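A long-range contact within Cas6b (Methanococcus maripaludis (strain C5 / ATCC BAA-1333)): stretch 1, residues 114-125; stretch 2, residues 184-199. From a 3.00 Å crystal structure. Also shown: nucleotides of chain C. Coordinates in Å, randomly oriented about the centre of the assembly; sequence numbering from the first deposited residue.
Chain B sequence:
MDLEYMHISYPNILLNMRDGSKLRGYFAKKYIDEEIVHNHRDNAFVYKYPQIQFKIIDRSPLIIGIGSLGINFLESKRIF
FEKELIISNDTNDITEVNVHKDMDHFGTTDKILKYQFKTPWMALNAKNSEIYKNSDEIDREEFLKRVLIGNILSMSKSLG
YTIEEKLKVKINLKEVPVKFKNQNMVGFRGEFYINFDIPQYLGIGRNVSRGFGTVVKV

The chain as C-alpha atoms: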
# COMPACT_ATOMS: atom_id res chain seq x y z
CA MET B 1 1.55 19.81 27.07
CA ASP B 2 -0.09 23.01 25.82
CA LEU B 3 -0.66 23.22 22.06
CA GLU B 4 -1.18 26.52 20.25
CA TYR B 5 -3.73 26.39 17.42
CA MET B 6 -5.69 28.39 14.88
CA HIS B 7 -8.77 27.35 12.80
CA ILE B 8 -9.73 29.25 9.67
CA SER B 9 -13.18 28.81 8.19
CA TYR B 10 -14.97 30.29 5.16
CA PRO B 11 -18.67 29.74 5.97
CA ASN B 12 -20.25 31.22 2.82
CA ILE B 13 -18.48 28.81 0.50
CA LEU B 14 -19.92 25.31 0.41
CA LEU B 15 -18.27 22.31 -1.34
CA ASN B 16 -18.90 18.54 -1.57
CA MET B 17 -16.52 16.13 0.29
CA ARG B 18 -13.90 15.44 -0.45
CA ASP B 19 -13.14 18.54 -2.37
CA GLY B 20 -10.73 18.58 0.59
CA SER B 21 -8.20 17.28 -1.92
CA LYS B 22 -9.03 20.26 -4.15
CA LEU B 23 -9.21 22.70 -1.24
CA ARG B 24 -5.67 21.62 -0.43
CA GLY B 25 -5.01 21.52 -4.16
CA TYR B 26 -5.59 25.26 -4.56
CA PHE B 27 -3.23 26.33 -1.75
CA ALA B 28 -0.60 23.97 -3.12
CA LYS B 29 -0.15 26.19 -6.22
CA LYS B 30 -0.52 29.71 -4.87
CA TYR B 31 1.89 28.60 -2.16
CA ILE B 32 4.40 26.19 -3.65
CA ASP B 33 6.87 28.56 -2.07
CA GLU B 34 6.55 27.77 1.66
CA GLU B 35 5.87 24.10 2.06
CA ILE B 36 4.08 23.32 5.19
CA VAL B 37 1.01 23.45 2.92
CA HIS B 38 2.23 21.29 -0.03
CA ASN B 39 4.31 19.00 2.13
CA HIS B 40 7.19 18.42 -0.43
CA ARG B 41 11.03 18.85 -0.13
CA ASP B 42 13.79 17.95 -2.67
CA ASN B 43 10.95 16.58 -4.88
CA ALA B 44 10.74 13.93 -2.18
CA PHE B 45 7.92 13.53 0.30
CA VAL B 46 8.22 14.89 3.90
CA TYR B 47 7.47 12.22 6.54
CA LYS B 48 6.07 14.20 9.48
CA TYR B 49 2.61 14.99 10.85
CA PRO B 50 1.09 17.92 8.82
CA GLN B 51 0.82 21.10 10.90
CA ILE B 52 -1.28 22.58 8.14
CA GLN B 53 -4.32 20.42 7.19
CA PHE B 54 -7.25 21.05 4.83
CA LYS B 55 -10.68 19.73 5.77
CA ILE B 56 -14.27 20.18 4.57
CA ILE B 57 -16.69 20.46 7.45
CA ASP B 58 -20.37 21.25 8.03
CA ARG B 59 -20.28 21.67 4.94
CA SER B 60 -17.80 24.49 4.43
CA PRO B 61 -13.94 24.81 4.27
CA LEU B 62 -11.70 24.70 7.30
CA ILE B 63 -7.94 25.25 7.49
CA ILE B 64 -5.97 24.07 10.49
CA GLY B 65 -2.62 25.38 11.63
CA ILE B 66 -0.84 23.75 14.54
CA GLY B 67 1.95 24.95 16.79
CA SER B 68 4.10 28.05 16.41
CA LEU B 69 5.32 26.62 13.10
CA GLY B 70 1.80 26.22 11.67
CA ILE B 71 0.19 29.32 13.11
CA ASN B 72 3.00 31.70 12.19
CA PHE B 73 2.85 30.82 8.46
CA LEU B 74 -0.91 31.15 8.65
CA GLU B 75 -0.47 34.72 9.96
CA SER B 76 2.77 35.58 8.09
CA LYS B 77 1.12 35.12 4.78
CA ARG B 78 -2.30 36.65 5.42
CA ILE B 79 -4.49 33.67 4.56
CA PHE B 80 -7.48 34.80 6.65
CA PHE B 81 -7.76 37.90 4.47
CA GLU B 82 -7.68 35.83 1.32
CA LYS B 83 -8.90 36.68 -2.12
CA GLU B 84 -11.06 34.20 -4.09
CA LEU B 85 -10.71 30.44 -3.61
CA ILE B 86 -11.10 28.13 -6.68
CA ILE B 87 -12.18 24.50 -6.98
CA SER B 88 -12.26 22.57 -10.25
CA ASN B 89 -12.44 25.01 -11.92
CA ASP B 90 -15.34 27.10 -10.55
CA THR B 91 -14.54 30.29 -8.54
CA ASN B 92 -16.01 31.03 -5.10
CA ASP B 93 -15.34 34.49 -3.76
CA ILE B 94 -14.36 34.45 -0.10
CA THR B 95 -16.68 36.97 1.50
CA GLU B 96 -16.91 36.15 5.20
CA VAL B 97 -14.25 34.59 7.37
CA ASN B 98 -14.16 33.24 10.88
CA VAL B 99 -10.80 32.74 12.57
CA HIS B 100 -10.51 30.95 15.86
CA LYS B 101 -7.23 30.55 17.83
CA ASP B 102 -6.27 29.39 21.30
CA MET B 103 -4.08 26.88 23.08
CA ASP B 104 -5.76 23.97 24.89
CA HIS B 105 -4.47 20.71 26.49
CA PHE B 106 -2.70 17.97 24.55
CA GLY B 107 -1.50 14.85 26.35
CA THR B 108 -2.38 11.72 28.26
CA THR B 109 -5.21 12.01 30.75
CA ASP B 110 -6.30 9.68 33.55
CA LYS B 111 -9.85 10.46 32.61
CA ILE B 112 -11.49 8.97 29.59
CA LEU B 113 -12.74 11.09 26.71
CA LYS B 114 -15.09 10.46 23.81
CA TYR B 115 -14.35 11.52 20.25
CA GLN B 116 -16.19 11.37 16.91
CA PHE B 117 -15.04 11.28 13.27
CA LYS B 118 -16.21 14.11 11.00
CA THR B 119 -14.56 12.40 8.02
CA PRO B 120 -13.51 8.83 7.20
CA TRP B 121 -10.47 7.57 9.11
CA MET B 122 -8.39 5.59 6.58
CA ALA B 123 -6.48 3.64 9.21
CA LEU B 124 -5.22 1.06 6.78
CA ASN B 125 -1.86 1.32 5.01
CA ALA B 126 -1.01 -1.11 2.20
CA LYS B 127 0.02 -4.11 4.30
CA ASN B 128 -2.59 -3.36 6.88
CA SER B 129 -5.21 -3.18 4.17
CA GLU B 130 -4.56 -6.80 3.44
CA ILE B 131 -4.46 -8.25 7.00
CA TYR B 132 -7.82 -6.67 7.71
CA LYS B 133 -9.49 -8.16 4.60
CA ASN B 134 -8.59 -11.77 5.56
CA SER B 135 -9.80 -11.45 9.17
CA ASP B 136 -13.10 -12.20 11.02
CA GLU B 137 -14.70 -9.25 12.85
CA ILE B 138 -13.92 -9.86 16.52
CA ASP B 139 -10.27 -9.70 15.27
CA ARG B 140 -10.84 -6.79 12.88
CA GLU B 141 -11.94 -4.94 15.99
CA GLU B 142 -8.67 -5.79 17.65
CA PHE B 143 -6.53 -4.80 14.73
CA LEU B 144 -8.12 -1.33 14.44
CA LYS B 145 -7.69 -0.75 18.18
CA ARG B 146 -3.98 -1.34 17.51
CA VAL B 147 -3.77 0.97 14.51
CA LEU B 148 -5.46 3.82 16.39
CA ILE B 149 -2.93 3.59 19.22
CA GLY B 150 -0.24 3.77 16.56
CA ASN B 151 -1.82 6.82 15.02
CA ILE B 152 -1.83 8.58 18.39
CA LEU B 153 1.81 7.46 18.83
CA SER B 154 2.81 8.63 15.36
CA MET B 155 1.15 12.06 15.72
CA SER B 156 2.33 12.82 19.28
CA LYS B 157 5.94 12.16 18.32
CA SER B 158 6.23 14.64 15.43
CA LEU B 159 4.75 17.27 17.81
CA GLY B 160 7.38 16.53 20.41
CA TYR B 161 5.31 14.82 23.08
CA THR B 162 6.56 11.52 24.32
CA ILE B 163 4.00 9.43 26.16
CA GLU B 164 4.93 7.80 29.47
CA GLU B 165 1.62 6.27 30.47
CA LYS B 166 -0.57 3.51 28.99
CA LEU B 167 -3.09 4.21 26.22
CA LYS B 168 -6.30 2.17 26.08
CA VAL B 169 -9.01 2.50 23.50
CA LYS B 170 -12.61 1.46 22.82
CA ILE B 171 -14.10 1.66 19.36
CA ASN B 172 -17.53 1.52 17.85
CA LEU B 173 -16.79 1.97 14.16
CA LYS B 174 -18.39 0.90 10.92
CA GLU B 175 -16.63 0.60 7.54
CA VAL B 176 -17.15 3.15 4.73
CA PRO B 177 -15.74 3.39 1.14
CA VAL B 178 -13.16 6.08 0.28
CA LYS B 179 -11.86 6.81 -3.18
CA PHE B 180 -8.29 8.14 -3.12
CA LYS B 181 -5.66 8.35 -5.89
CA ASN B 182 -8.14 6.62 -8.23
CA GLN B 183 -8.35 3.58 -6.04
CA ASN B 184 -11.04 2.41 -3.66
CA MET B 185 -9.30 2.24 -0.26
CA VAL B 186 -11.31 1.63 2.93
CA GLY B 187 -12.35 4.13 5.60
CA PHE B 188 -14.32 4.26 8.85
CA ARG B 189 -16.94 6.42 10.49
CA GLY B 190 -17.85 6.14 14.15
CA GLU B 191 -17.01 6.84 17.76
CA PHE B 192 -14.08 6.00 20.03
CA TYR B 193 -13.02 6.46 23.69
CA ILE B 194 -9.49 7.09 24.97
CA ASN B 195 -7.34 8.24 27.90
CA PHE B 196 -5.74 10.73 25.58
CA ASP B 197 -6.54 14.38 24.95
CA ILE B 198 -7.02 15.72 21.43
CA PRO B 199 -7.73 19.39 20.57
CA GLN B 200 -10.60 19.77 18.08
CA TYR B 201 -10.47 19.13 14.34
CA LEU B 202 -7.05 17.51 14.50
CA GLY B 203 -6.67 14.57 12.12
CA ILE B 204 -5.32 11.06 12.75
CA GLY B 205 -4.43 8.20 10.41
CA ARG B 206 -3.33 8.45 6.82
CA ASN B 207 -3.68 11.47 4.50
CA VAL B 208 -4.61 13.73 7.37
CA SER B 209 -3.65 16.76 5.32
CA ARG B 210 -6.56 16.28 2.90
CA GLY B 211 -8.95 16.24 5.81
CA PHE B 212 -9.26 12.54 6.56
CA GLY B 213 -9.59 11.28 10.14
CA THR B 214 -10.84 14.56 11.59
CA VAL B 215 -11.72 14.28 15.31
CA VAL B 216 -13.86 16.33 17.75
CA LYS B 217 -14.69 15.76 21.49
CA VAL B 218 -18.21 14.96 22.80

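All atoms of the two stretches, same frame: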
# COMPACT_ATOMS: atom_id res chain seq x y z
N LYS B 114 -14.42 11.02 24.98
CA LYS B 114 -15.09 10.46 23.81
C LYS B 114 -15.02 11.37 22.60
O LYS B 114 -15.38 12.54 22.67
CB LYS B 114 -16.56 10.16 24.13
CG LYS B 114 -17.25 9.30 23.08
CD LYS B 114 -18.73 9.16 23.35
CE LYS B 114 -19.38 8.31 22.29
NZ LYS B 114 -20.84 8.18 22.53
N TYR B 115 -14.58 10.80 21.49
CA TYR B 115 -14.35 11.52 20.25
C TYR B 115 -15.23 10.97 19.14
O TYR B 115 -15.71 9.84 19.22
CB TYR B 115 -12.87 11.42 19.85
CG TYR B 115 -11.93 12.07 20.85
CD1 TYR B 115 -11.65 13.43 20.80
CD2 TYR B 115 -11.37 11.33 21.87
CE1 TYR B 115 -10.78 14.02 21.72
CE2 TYR B 115 -10.52 11.92 22.80
CZ TYR B 115 -10.23 13.26 22.72
OH TYR B 115 -9.40 13.82 23.65
N GLN B 116 -15.45 11.79 18.10
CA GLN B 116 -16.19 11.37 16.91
C GLN B 116 -15.54 11.86 15.61
O GLN B 116 -15.00 12.96 15.55
CB GLN B 116 -17.64 11.88 16.99
CG GLN B 116 -18.54 11.23 15.96
CD GLN B 116 -19.86 11.93 15.81
OE1 GLN B 116 -20.18 12.83 16.58
NE2 GLN B 116 -20.64 11.53 14.81
N PHE B 117 -15.60 11.01 14.59
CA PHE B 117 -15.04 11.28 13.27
C PHE B 117 -15.96 12.09 12.37
O PHE B 117 -17.05 11.64 12.03
CB PHE B 117 -14.73 9.96 12.56
CG PHE B 117 -13.48 9.30 13.02
CD1 PHE B 117 -13.41 7.92 13.11
CD2 PHE B 117 -12.34 10.03 13.30
CE1 PHE B 117 -12.25 7.29 13.51
CE2 PHE B 117 -11.18 9.40 13.71
CZ PHE B 117 -11.13 8.03 13.80
N LYS B 118 -15.53 13.29 12.00
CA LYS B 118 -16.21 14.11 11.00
C LYS B 118 -16.05 13.55 9.57
O LYS B 118 -16.92 13.70 8.71
CB LYS B 118 -15.67 15.54 11.05
CG LYS B 118 -16.55 16.56 11.72
CD LYS B 118 -17.16 16.07 13.00
CE LYS B 118 -18.28 17.02 13.43
NZ LYS B 118 -19.28 17.26 12.34
N THR B 119 -14.90 12.94 9.33
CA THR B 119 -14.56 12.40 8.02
C THR B 119 -14.05 10.97 8.17
O THR B 119 -13.75 10.54 9.28
CB THR B 119 -13.51 13.27 7.35
OG1 THR B 119 -12.39 13.42 8.25
CG2 THR B 119 -14.11 14.63 7.06
N PRO B 120 -13.99 10.20 7.07
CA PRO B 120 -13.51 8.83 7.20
C PRO B 120 -12.10 8.80 7.78
O PRO B 120 -11.36 9.78 7.66
CB PRO B 120 -13.54 8.32 5.76
CG PRO B 120 -14.57 9.12 5.10
CD PRO B 120 -14.45 10.48 5.70
N TRP B 121 -11.73 7.69 8.40
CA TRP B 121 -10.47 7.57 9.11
C TRP B 121 -9.30 7.16 8.22
O TRP B 121 -8.27 7.86 8.20
CB TRP B 121 -10.62 6.59 10.27
CG TRP B 121 -9.37 6.30 11.04
CD1 TRP B 121 -8.21 7.00 11.02
CD2 TRP B 121 -9.19 5.26 12.01
NE1 TRP B 121 -7.29 6.44 11.88
CE2 TRP B 121 -7.88 5.38 12.51
CE3 TRP B 121 -10.01 4.24 12.50
CZ2 TRP B 121 -7.36 4.52 13.46
CZ3 TRP B 121 -9.49 3.39 13.45
CH2 TRP B 121 -8.18 3.53 13.92
N MET B 122 -9.45 6.07 7.47
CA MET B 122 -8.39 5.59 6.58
C MET B 122 -7.25 5.19 7.50
O MET B 122 -6.22 5.85 7.54
CB MET B 122 -7.95 6.69 5.58
CG MET B 122 -7.46 6.24 4.21
SD MET B 122 -7.94 7.48 2.96
CE MET B 122 -7.38 6.70 1.46
N ALA B 123 -7.46 4.11 8.24
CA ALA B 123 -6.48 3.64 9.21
C ALA B 123 -5.53 2.63 8.59
O ALA B 123 -4.50 2.26 9.16
CB ALA B 123 -7.19 3.03 10.39
N LEU B 124 -5.87 2.21 7.37
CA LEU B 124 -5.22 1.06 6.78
C LEU B 124 -4.19 1.43 5.72
O LEU B 124 -4.55 1.85 4.62
CB LEU B 124 -6.29 0.16 6.15
CG LEU B 124 -7.17 -0.69 7.07
CD1 LEU B 124 -7.79 -1.85 6.30
CD2 LEU B 124 -6.43 -1.17 8.32
N ASN B 125 -2.91 1.22 6.03
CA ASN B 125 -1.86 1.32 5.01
C ASN B 125 -1.93 0.11 4.06
O ASN B 125 -2.92 -0.60 4.04
CB ASN B 125 -0.47 1.49 5.63
CG ASN B 125 -0.15 0.43 6.65
OD1 ASN B 125 -0.08 -0.75 6.33
ND2 ASN B 125 0.12 0.86 7.88
N ASN B 184 -9.97 2.50 -4.64
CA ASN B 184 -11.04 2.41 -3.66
C ASN B 184 -10.61 1.92 -2.28
O ASN B 184 -11.15 0.94 -1.79
CB ASN B 184 -12.16 1.51 -4.19
CG ASN B 184 -12.48 1.78 -5.65
OD1 ASN B 184 -12.39 2.92 -6.11
ND2 ASN B 184 -12.86 0.74 -6.40
N MET B 185 -9.67 2.60 -1.63
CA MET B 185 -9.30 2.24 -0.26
C MET B 185 -10.46 2.22 0.73
O MET B 185 -11.57 2.65 0.41
CB MET B 185 -8.22 3.19 0.22
CG MET B 185 -7.09 3.27 -0.76
SD MET B 185 -5.66 4.07 -0.06
CE MET B 185 -4.61 4.11 -1.51
N VAL B 186 -10.23 1.71 1.94
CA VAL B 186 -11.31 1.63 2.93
C VAL B 186 -11.17 2.67 4.06
O VAL B 186 -10.07 3.03 4.48
CB VAL B 186 -11.41 0.22 3.57
CG1 VAL B 186 -11.70 -0.83 2.51
CG2 VAL B 186 -10.16 -0.14 4.31
N GLY B 187 -12.32 3.15 4.54
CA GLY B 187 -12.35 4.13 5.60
C GLY B 187 -13.41 3.79 6.64
O GLY B 187 -14.17 2.85 6.47
N PHE B 188 -13.43 4.55 7.73
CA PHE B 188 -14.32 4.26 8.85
C PHE B 188 -15.01 5.48 9.43
O PHE B 188 -14.40 6.52 9.62
CB PHE B 188 -13.54 3.56 9.95
CG PHE B 188 -12.91 2.30 9.51
CD1 PHE B 188 -13.66 1.14 9.38
CD2 PHE B 188 -11.57 2.25 9.20
CE1 PHE B 188 -13.10 -0.03 8.96
CE2 PHE B 188 -10.99 1.07 8.79
CZ PHE B 188 -11.76 -0.07 8.67
N ARG B 189 -16.29 5.36 9.75
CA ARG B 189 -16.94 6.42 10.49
C ARG B 189 -17.27 5.83 11.86
O ARG B 189 -17.27 4.61 12.02
CB ARG B 189 -18.18 6.92 9.80
CG ARG B 189 -18.64 8.26 10.36
CD ARG B 189 -17.76 9.38 9.92
NE ARG B 189 -17.96 9.68 8.50
CZ ARG B 189 -18.59 10.76 8.06
NH1 ARG B 189 -19.05 11.64 8.94
NH2 ARG B 189 -18.74 10.98 6.76
N GLY B 190 -17.54 6.68 12.84
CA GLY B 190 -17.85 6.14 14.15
C GLY B 190 -17.47 6.97 15.35
O GLY B 190 -17.36 8.20 15.28
N GLU B 191 -17.25 6.26 16.46
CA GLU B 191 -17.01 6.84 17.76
C GLU B 191 -15.85 6.11 18.40
O GLU B 191 -15.66 4.93 18.10
CB GLU B 191 -18.25 6.65 18.64
CG GLU B 191 -19.61 6.80 17.95
CD GLU B 191 -20.76 6.18 18.77
OE1 GLU B 191 -20.56 5.86 19.97
OE2 GLU B 191 -21.87 6.01 18.20
N PHE B 192 -15.06 6.76 19.25
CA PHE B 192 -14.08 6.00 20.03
C PHE B 192 -13.77 6.70 21.35
O PHE B 192 -13.97 7.90 21.47
CB PHE B 192 -12.82 5.75 19.21
CG PHE B 192 -11.99 6.98 18.95
CD1 PHE B 192 -11.09 7.44 19.90
CD2 PHE B 192 -12.08 7.64 17.75
CE1 PHE B 192 -10.31 8.56 19.65
CE2 PHE B 192 -11.30 8.76 17.50
CZ PHE B 192 -10.42 9.21 18.45
N TYR B 193 -13.29 5.94 22.34
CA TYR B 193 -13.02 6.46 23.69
C TYR B 193 -11.54 6.30 23.98
O TYR B 193 -10.96 5.31 23.56
CB TYR B 193 -13.84 5.74 24.77
CG TYR B 193 -15.35 5.84 24.68
CD1 TYR B 193 -16.05 6.72 25.50
CD2 TYR B 193 -16.07 5.04 23.81
CE1 TYR B 193 -17.44 6.80 25.44
CE2 TYR B 193 -17.44 5.11 23.73
CZ TYR B 193 -18.13 5.99 24.54
OH TYR B 193 -19.51 6.05 24.44
N ILE B 194 -10.92 7.24 24.68
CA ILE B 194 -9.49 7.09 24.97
C ILE B 194 -9.02 7.94 26.14
O ILE B 194 -9.63 8.97 26.45
CB ILE B 194 -8.64 7.41 23.69
CG1 ILE B 194 -7.21 6.92 23.82
CG2 ILE B 194 -8.68 8.89 23.35
CD1 ILE B 194 -6.54 6.79 22.49
N ASN B 195 -7.96 7.49 26.81
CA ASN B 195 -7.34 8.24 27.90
C ASN B 195 -6.31 9.18 27.33
O ASN B 195 -5.23 9.35 27.90
CB ASN B 195 -6.71 7.32 28.94
CG ASN B 195 -5.55 6.50 28.39
OD1 ASN B 195 -5.58 6.05 27.26
ND2 ASN B 195 -4.52 6.31 29.21
N PHE B 196 -6.58 9.70 26.14
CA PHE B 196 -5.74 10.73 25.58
C PHE B 196 -6.52 11.98 25.20
O PHE B 196 -7.71 11.90 24.89
CB PHE B 196 -4.99 10.22 24.37
CG PHE B 196 -3.82 11.06 24.01
CD1 PHE B 196 -2.66 11.00 24.77
CD2 PHE B 196 -3.85 11.91 22.93
CE1 PHE B 196 -1.58 11.76 24.45
CE2 PHE B 196 -2.76 12.66 22.61
CZ PHE B 196 -1.63 12.59 23.37
N ASP B 197 -5.85 13.12 25.20
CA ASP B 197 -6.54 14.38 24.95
C ASP B 197 -6.19 14.98 23.60
O ASP B 197 -5.05 15.31 23.34
CB ASP B 197 -6.23 15.38 26.05
CG ASP B 197 -7.27 16.45 26.17
OD1 ASP B 197 -7.66 17.04 25.13
OD2 ASP B 197 -7.71 16.68 27.31
N ILE B 198 -7.20 15.15 22.75
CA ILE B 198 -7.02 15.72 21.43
C ILE B 198 -7.79 17.03 21.29
O ILE B 198 -9.01 17.05 21.51
CB ILE B 198 -7.50 14.77 20.30
CG1 ILE B 198 -7.11 13.32 20.59
CG2 ILE B 198 -6.97 15.22 18.95
CD1 ILE B 198 -7.57 12.35 19.52
N PRO B 199 -7.09 18.12 20.97
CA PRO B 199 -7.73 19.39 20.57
C PRO B 199 -8.56 19.24 19.29
O PRO B 199 -8.20 18.44 18.42
CB PRO B 199 -6.54 20.33 20.35
CG PRO B 199 -5.49 19.80 21.23
CD PRO B 199 -5.65 18.30 21.22
P U C 9 -6.87 -2.76 -5.02
OP1 U C 9 -7.84 -3.00 -3.91
OP2 U C 9 -7.24 -2.91 -6.46
O5' U C 9 -6.38 -1.26 -4.84
C5' U C 9 -6.10 -0.78 -3.53
C4' U C 9 -4.66 -0.40 -3.35
O4' U C 9 -4.60 0.48 -2.21
C3' U C 9 -3.69 -1.53 -3.05
O3' U C 9 -2.38 -1.09 -3.47
C2' U C 9 -3.80 -1.62 -1.53
O2' U C 9 -2.70 -2.23 -0.86
C1' U C 9 -3.93 -0.15 -1.14
N1 U C 9 -4.79 0.06 0.03
C2 U C 9 -4.30 0.71 1.16
O2 U C 9 -3.15 1.10 1.27
N3 U C 9 -5.22 0.86 2.17
C4 U C 9 -6.55 0.45 2.15
O4 U C 9 -7.27 0.65 3.14
C5 U C 9 -6.98 -0.21 0.94
C6 U C 9 -6.10 -0.37 -0.06
P A C 21 0.44 4.11 9.05
OP1 A C 21 -0.66 3.89 8.06
OP2 A C 21 1.63 3.24 8.95
O5' A C 21 0.84 5.65 8.96
C5' A C 21 -0.11 6.67 9.28
C4' A C 21 0.54 8.01 9.49
O4' A C 21 1.65 7.85 10.42
C3' A C 21 1.13 8.67 8.23
O3' A C 21 0.95 10.09 8.29
C2' A C 21 2.60 8.30 8.32
O2' A C 21 3.49 9.19 7.66
C1' A C 21 2.85 8.29 9.82
N9 A C 21 3.92 7.38 10.21
C8 A C 21 4.19 6.14 9.69
N7 A C 21 5.24 5.56 10.24
C5 A C 21 5.66 6.49 11.19
C6 A C 21 6.71 6.49 12.11
N6 A C 21 7.55 5.47 12.22
N1 A C 21 6.87 7.57 12.91
C2 A C 21 6.01 8.59 12.79
N3 A C 21 4.98 8.71 11.96
C4 A C 21 4.86 7.62 11.18
P A C 20 1.70 -0.48 11.20
OP1 A C 20 0.61 -1.38 11.65
OP2 A C 20 1.84 -0.16 9.74
O5' A C 20 1.60 0.88 12.03
C5' A C 20 0.35 1.37 12.51
C4' A C 20 0.35 2.87 12.73
O4' A C 20 1.18 3.20 13.88
C3' A C 20 0.93 3.69 11.58
O3' A C 20 -0.03 3.95 10.57
C2' A C 20 1.45 4.93 12.28
O2' A C 20 0.39 5.83 12.56
C1' A C 20 1.94 4.35 13.62
N9 A C 20 3.36 3.94 13.58
C8 A C 20 3.96 3.07 12.69
N7 A C 20 5.23 2.86 12.91
C5 A C 20 5.49 3.63 14.03
C6 A C 20 6.67 3.83 14.75
N6 A C 20 7.81 3.22 14.41
N1 A C 20 6.62 4.65 15.83
C2 A C 20 5.44 5.22 16.13
N3 A C 20 4.25 5.11 15.52
C4 A C 20 4.35 4.29 14.47

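Strand 186-194 runs roughly antiparallel to strand 114-117 (152°). Met185 points toward stretch 1, where its SD lies 3.5 Å from Met122 CE; its CA also sits 3.6 Å from C5 of U9. Val186 packs CG2 against Leu124 CD1 at 3.5 Å, and the two residues share the uracil edge: U9 N3 donates to Leu124 O (2.7 Å), while Val186 N gives a weak hydrogen bond to U9 O4 (3.4 Å). Gly187 runs close to Pro120; a CB here would come within 3.0 Å of Pro120 CB. Phe188 O receives a weak, bent hydrogen bond from Trp121 N (3.2 Å, 129°) and a CA-H...O contact from Pro120 CA (3.5 Å). Arg189 leaves the backbone sideways, but its end returns to lay one guanidinium face over Lys118 O; NH1 is 3.0 Å from that oxygen, at an angle too poor for a hydrogen bond. Gly190 adopts phi/psi of 150/-153, where a CB would jam against the preceding carbonyl, and its O accepts a weak bond from Phe117 N (3.4 Å). Glu191 pairs with Gln116 and reaches along the same face to Lys114, forming a long salt bridge (OE1 to NZ, 3.5 Å). Phe192 and Tyr115 form the hydrogen-bonded pair: Tyr115 N to Phe192 O is 3.0 Å, Phe192 N to Tyr115 O 3.1 Å, both nearly straight. Tyr115 CB lies over the Phe192 ring face, 3.9 Å from its centroid. Tyr193 offers its ring face to Lys114 CG, 3.8 Å from the centroid. Ile194 CG2 meets Tyr115 CE2 at 3.6 Å. Beyond the corner at 195 and 196, Tyr115 OH donates to Phe196 O (2.8 Å) and accepts from Ile198 N (2.7 Å), while Ile198 CD1 covers one face of the Tyr115 ring.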